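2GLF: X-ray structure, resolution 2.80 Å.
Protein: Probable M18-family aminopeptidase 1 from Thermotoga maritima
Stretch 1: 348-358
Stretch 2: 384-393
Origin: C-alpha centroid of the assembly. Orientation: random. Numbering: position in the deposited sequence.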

# COMPACT_ATOMS: atom_id res chain seq x y z
N GLY A 348 -0.12 -22.02 40.92
CA GLY A 348 -0.58 -22.58 42.18
C GLY A 348 -1.54 -23.76 42.09
O GLY A 348 -2.11 -24.18 43.10
N TYR A 349 -1.73 -24.30 40.89
CA TYR A 349 -2.63 -25.43 40.73
C TYR A 349 -1.92 -26.74 40.42
O TYR A 349 -2.48 -27.62 39.76
N GLY A 350 -0.69 -26.86 40.91
CA GLY A 350 0.08 -28.08 40.72
C GLY A 350 1.13 -28.11 39.64
O GLY A 350 1.38 -27.11 38.97
N VAL A 351 1.76 -29.27 39.50
CA VAL A 351 2.79 -29.47 38.49
C VAL A 351 2.07 -29.60 37.16
O VAL A 351 0.97 -30.15 37.10
N ALA A 352 2.70 -29.10 36.11
CA ALA A 352 2.10 -29.18 34.79
C ALA A 352 2.62 -30.39 34.05
O ALA A 352 3.83 -30.64 34.01
N LEU A 353 1.69 -31.15 33.48
CA LEU A 353 2.03 -32.34 32.71
C LEU A 353 1.78 -31.94 31.26
O LEU A 353 0.65 -31.68 30.86
N VAL A 354 2.86 -31.87 30.48
CA VAL A 354 2.80 -31.48 29.08
C VAL A 354 2.99 -32.70 28.18
O VAL A 354 4.10 -33.24 28.10
N LYS A 355 1.93 -33.12 27.51
CA LYS A 355 2.01 -34.27 26.63
C LYS A 355 2.80 -33.99 25.35
O LYS A 355 3.44 -34.89 24.80
N TYR A 356 2.75 -32.75 24.87
CA TYR A 356 3.46 -32.35 23.65
C TYR A 356 3.66 -30.84 23.54
O TYR A 356 2.88 -30.05 24.08
N THR A 357 4.71 -30.45 22.81
CA THR A 357 5.06 -29.05 22.59
C THR A 357 5.76 -28.86 21.26
O THR A 357 6.99 -28.87 21.20
N GLY A 358 5.00 -28.69 20.19
CA GLY A 358 5.62 -28.51 18.88
C GLY A 358 5.23 -27.19 18.24
O GLY A 358 5.17 -26.16 18.90
N GLY A 384 -1.13 -38.79 45.74
CA GLY A 384 -1.85 -37.56 46.06
C GLY A 384 -1.18 -36.28 45.61
O GLY A 384 -1.31 -35.24 46.25
N VAL A 385 -0.45 -36.35 44.50
CA VAL A 385 0.24 -35.18 43.97
C VAL A 385 -0.73 -34.30 43.16
O VAL A 385 -1.46 -34.79 42.31
N ILE A 386 -0.73 -33.00 43.45
CA ILE A 386 -1.59 -32.06 42.75
C ILE A 386 -0.97 -31.74 41.39
O ILE A 386 0.16 -31.26 41.31
N TRP A 387 -1.69 -32.02 40.31
CA TRP A 387 -1.17 -31.73 38.97
C TRP A 387 -2.27 -31.20 38.03
O TRP A 387 -3.46 -31.30 38.32
N GLN A 388 -1.84 -30.64 36.91
CA GLN A 388 -2.76 -30.08 35.93
C GLN A 388 -2.19 -30.29 34.53
O GLN A 388 -0.98 -30.42 34.38
N VAL A 389 -3.05 -30.34 33.52
CA VAL A 389 -2.57 -30.53 32.15
C VAL A 389 -2.17 -29.17 31.60
O VAL A 389 -2.76 -28.16 31.98
N ALA A 390 -1.17 -29.14 30.73
CA ALA A 390 -0.73 -27.87 30.16
C ALA A 390 -0.36 -27.99 28.69
O ALA A 390 0.21 -28.99 28.25
N THR A 391 -0.71 -26.96 27.94
CA THR A 391 -0.44 -26.90 26.52
C THR A 391 0.23 -25.56 26.26
O THR A 391 -0.12 -24.55 26.87
N LEU A 392 1.20 -25.55 25.34
CA LEU A 392 1.92 -24.33 25.01
C LEU A 392 1.11 -23.41 24.08
O LEU A 392 1.49 -23.18 22.93
N GLY A 393 0.00 -22.89 24.59
CA GLY A 393 -0.85 -22.00 23.82
C GLY A 393 -1.76 -22.66 22.80
O GLY A 393 -1.65 -23.87 22.54

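Strand 351-354 and the parallel strand that includes W387, Q388 and V389 join here through a backbone ladder, with a leucine–tryptophan contact on one face, an alanine pair on the other and one glutamine adding a polar clasp. The ladder runs V351 N to I386 O (3.1 Å), Q388 N to V351 O (2.9 Å), L353 N to Q388 O (2.9 Å) and A390 N to L353 O (3.1 Å), so side chains of paired residues emerge on the same face.

V351, L353, W387 and V389 share one face. L353, with chi1 and chi2 both t, extends until its CD1 lies 3.7 Å from CZ3 of W387, whose p rotamer carries the indole alongside; a branched aliphatic chain suits this oblique approach to a broad ring. W387 NE1 is hydrogen-bonded elsewhere in the structure.

The other face carries A352 and Q388. A352 CB meets A390 CB at 3.7 Å, a close fit between two methyls, and V354 (t) adds CG2 at 4.3 Å from A390 CB. Q388 (chi1 p, chi2 t) reaches back so that NE2 donates to G350 O at 3.2 Å, giving its amide a backbone partner within a buried site. G350 itself must be small: its CA lies 3.2 Å from I386 O, and a CB there would clash with that oxygen. Further along, T357 CG2 approaches L392 CB at 4.4 Å.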

# COMPACT_ATOMS: atom_id res chain seq x y z
CB TYR A 349 -3.71 -25.13 39.68
CG TYR A 349 -4.83 -24.29 40.26
CD1 TYR A 349 -4.64 -22.95 40.58
CD2 TYR A 349 -6.06 -24.88 40.58
CE1 TYR A 349 -5.64 -22.21 41.21
CE2 TYR A 349 -7.06 -24.15 41.20
CZ TYR A 349 -6.85 -22.82 41.52
OH TYR A 349 -7.84 -22.11 42.16
CB VAL A 351 3.57 -30.78 38.73
CG1 VAL A 351 4.90 -30.73 38.02
CG2 VAL A 351 3.75 -31.01 40.21
CB ALA A 352 2.42 -27.92 34.00
CB LEU A 353 1.13 -33.51 33.14
CG LEU A 353 1.31 -34.89 32.51
CD1 LEU A 353 0.74 -35.94 33.44
CD2 LEU A 353 0.62 -34.95 31.15
CB VAL A 354 3.90 -30.46 28.73
CG1 VAL A 354 3.60 -29.83 27.40
CG2 VAL A 354 4.02 -29.41 29.82
CB LYS A 355 0.61 -34.78 26.28
CG LYS A 355 0.61 -36.06 25.48
CD LYS A 355 -0.74 -36.73 25.54
CE LYS A 355 -0.78 -37.95 24.64
NZ LYS A 355 -0.60 -37.59 23.21
CB TYR A 356 2.73 -32.87 22.41
CG TYR A 356 1.28 -32.43 22.31
CD1 TYR A 356 0.95 -31.09 22.07
CD2 TYR A 356 0.24 -33.34 22.49
CE1 TYR A 356 -0.37 -30.67 22.02
CE2 TYR A 356 -1.09 -32.93 22.44
CZ TYR A 356 -1.39 -31.60 22.21
OH TYR A 356 -2.70 -31.18 22.17
CB THR A 357 6.01 -28.52 23.68
OG1 THR A 357 7.16 -29.38 23.76
CG2 THR A 357 5.33 -28.47 25.02
CB VAL A 385 1.41 -35.59 43.06
CG1 VAL A 385 2.27 -34.39 42.75
CG2 VAL A 385 2.21 -36.68 43.72
CB ILE A 386 -1.76 -30.74 43.56
CG1 ILE A 386 -2.74 -30.94 44.72
CG2 ILE A 386 -2.28 -29.64 42.66
CD1 ILE A 386 -2.30 -31.95 45.74
CB TRP A 387 -0.53 -32.99 38.38
CG TRP A 387 -1.50 -34.11 38.14
CD1 TRP A 387 -2.10 -34.90 39.08
CD2 TRP A 387 -2.06 -34.50 36.88
NE1 TRP A 387 -3.00 -35.76 38.49
CE2 TRP A 387 -2.99 -35.53 37.14
CE3 TRP A 387 -1.87 -34.08 35.56
CZ2 TRP A 387 -3.73 -36.14 36.12
CZ3 TRP A 387 -2.60 -34.69 34.54
CH2 TRP A 387 -3.52 -35.71 34.83
CB GLN A 388 -2.96 -28.58 36.20
CG GLN A 388 -1.68 -27.76 36.18
CD GLN A 388 -1.89 -26.29 36.51
OE1 GLN A 388 -2.89 -25.69 36.10
NE2 GLN A 388 -0.94 -25.70 37.23
CB VAL A 389 -3.66 -31.14 31.21
CG1 VAL A 389 -4.79 -31.73 32.03
CG2 VAL A 389 -4.17 -30.11 30.23
CB ALA A 390 0.46 -27.33 30.95
CB THR A 391 -1.73 -26.98 25.71
OG1 THR A 391 -2.38 -28.23 25.96
CG2 THR A 391 -1.43 -26.87 24.24
CB LEU A 392 3.26 -24.68 24.36
CG LEU A 392 4.21 -23.52 24.12
CD1 LEU A 392 4.65 -22.91 25.45
CD2 LEU A 392 5.42 -24.02 23.34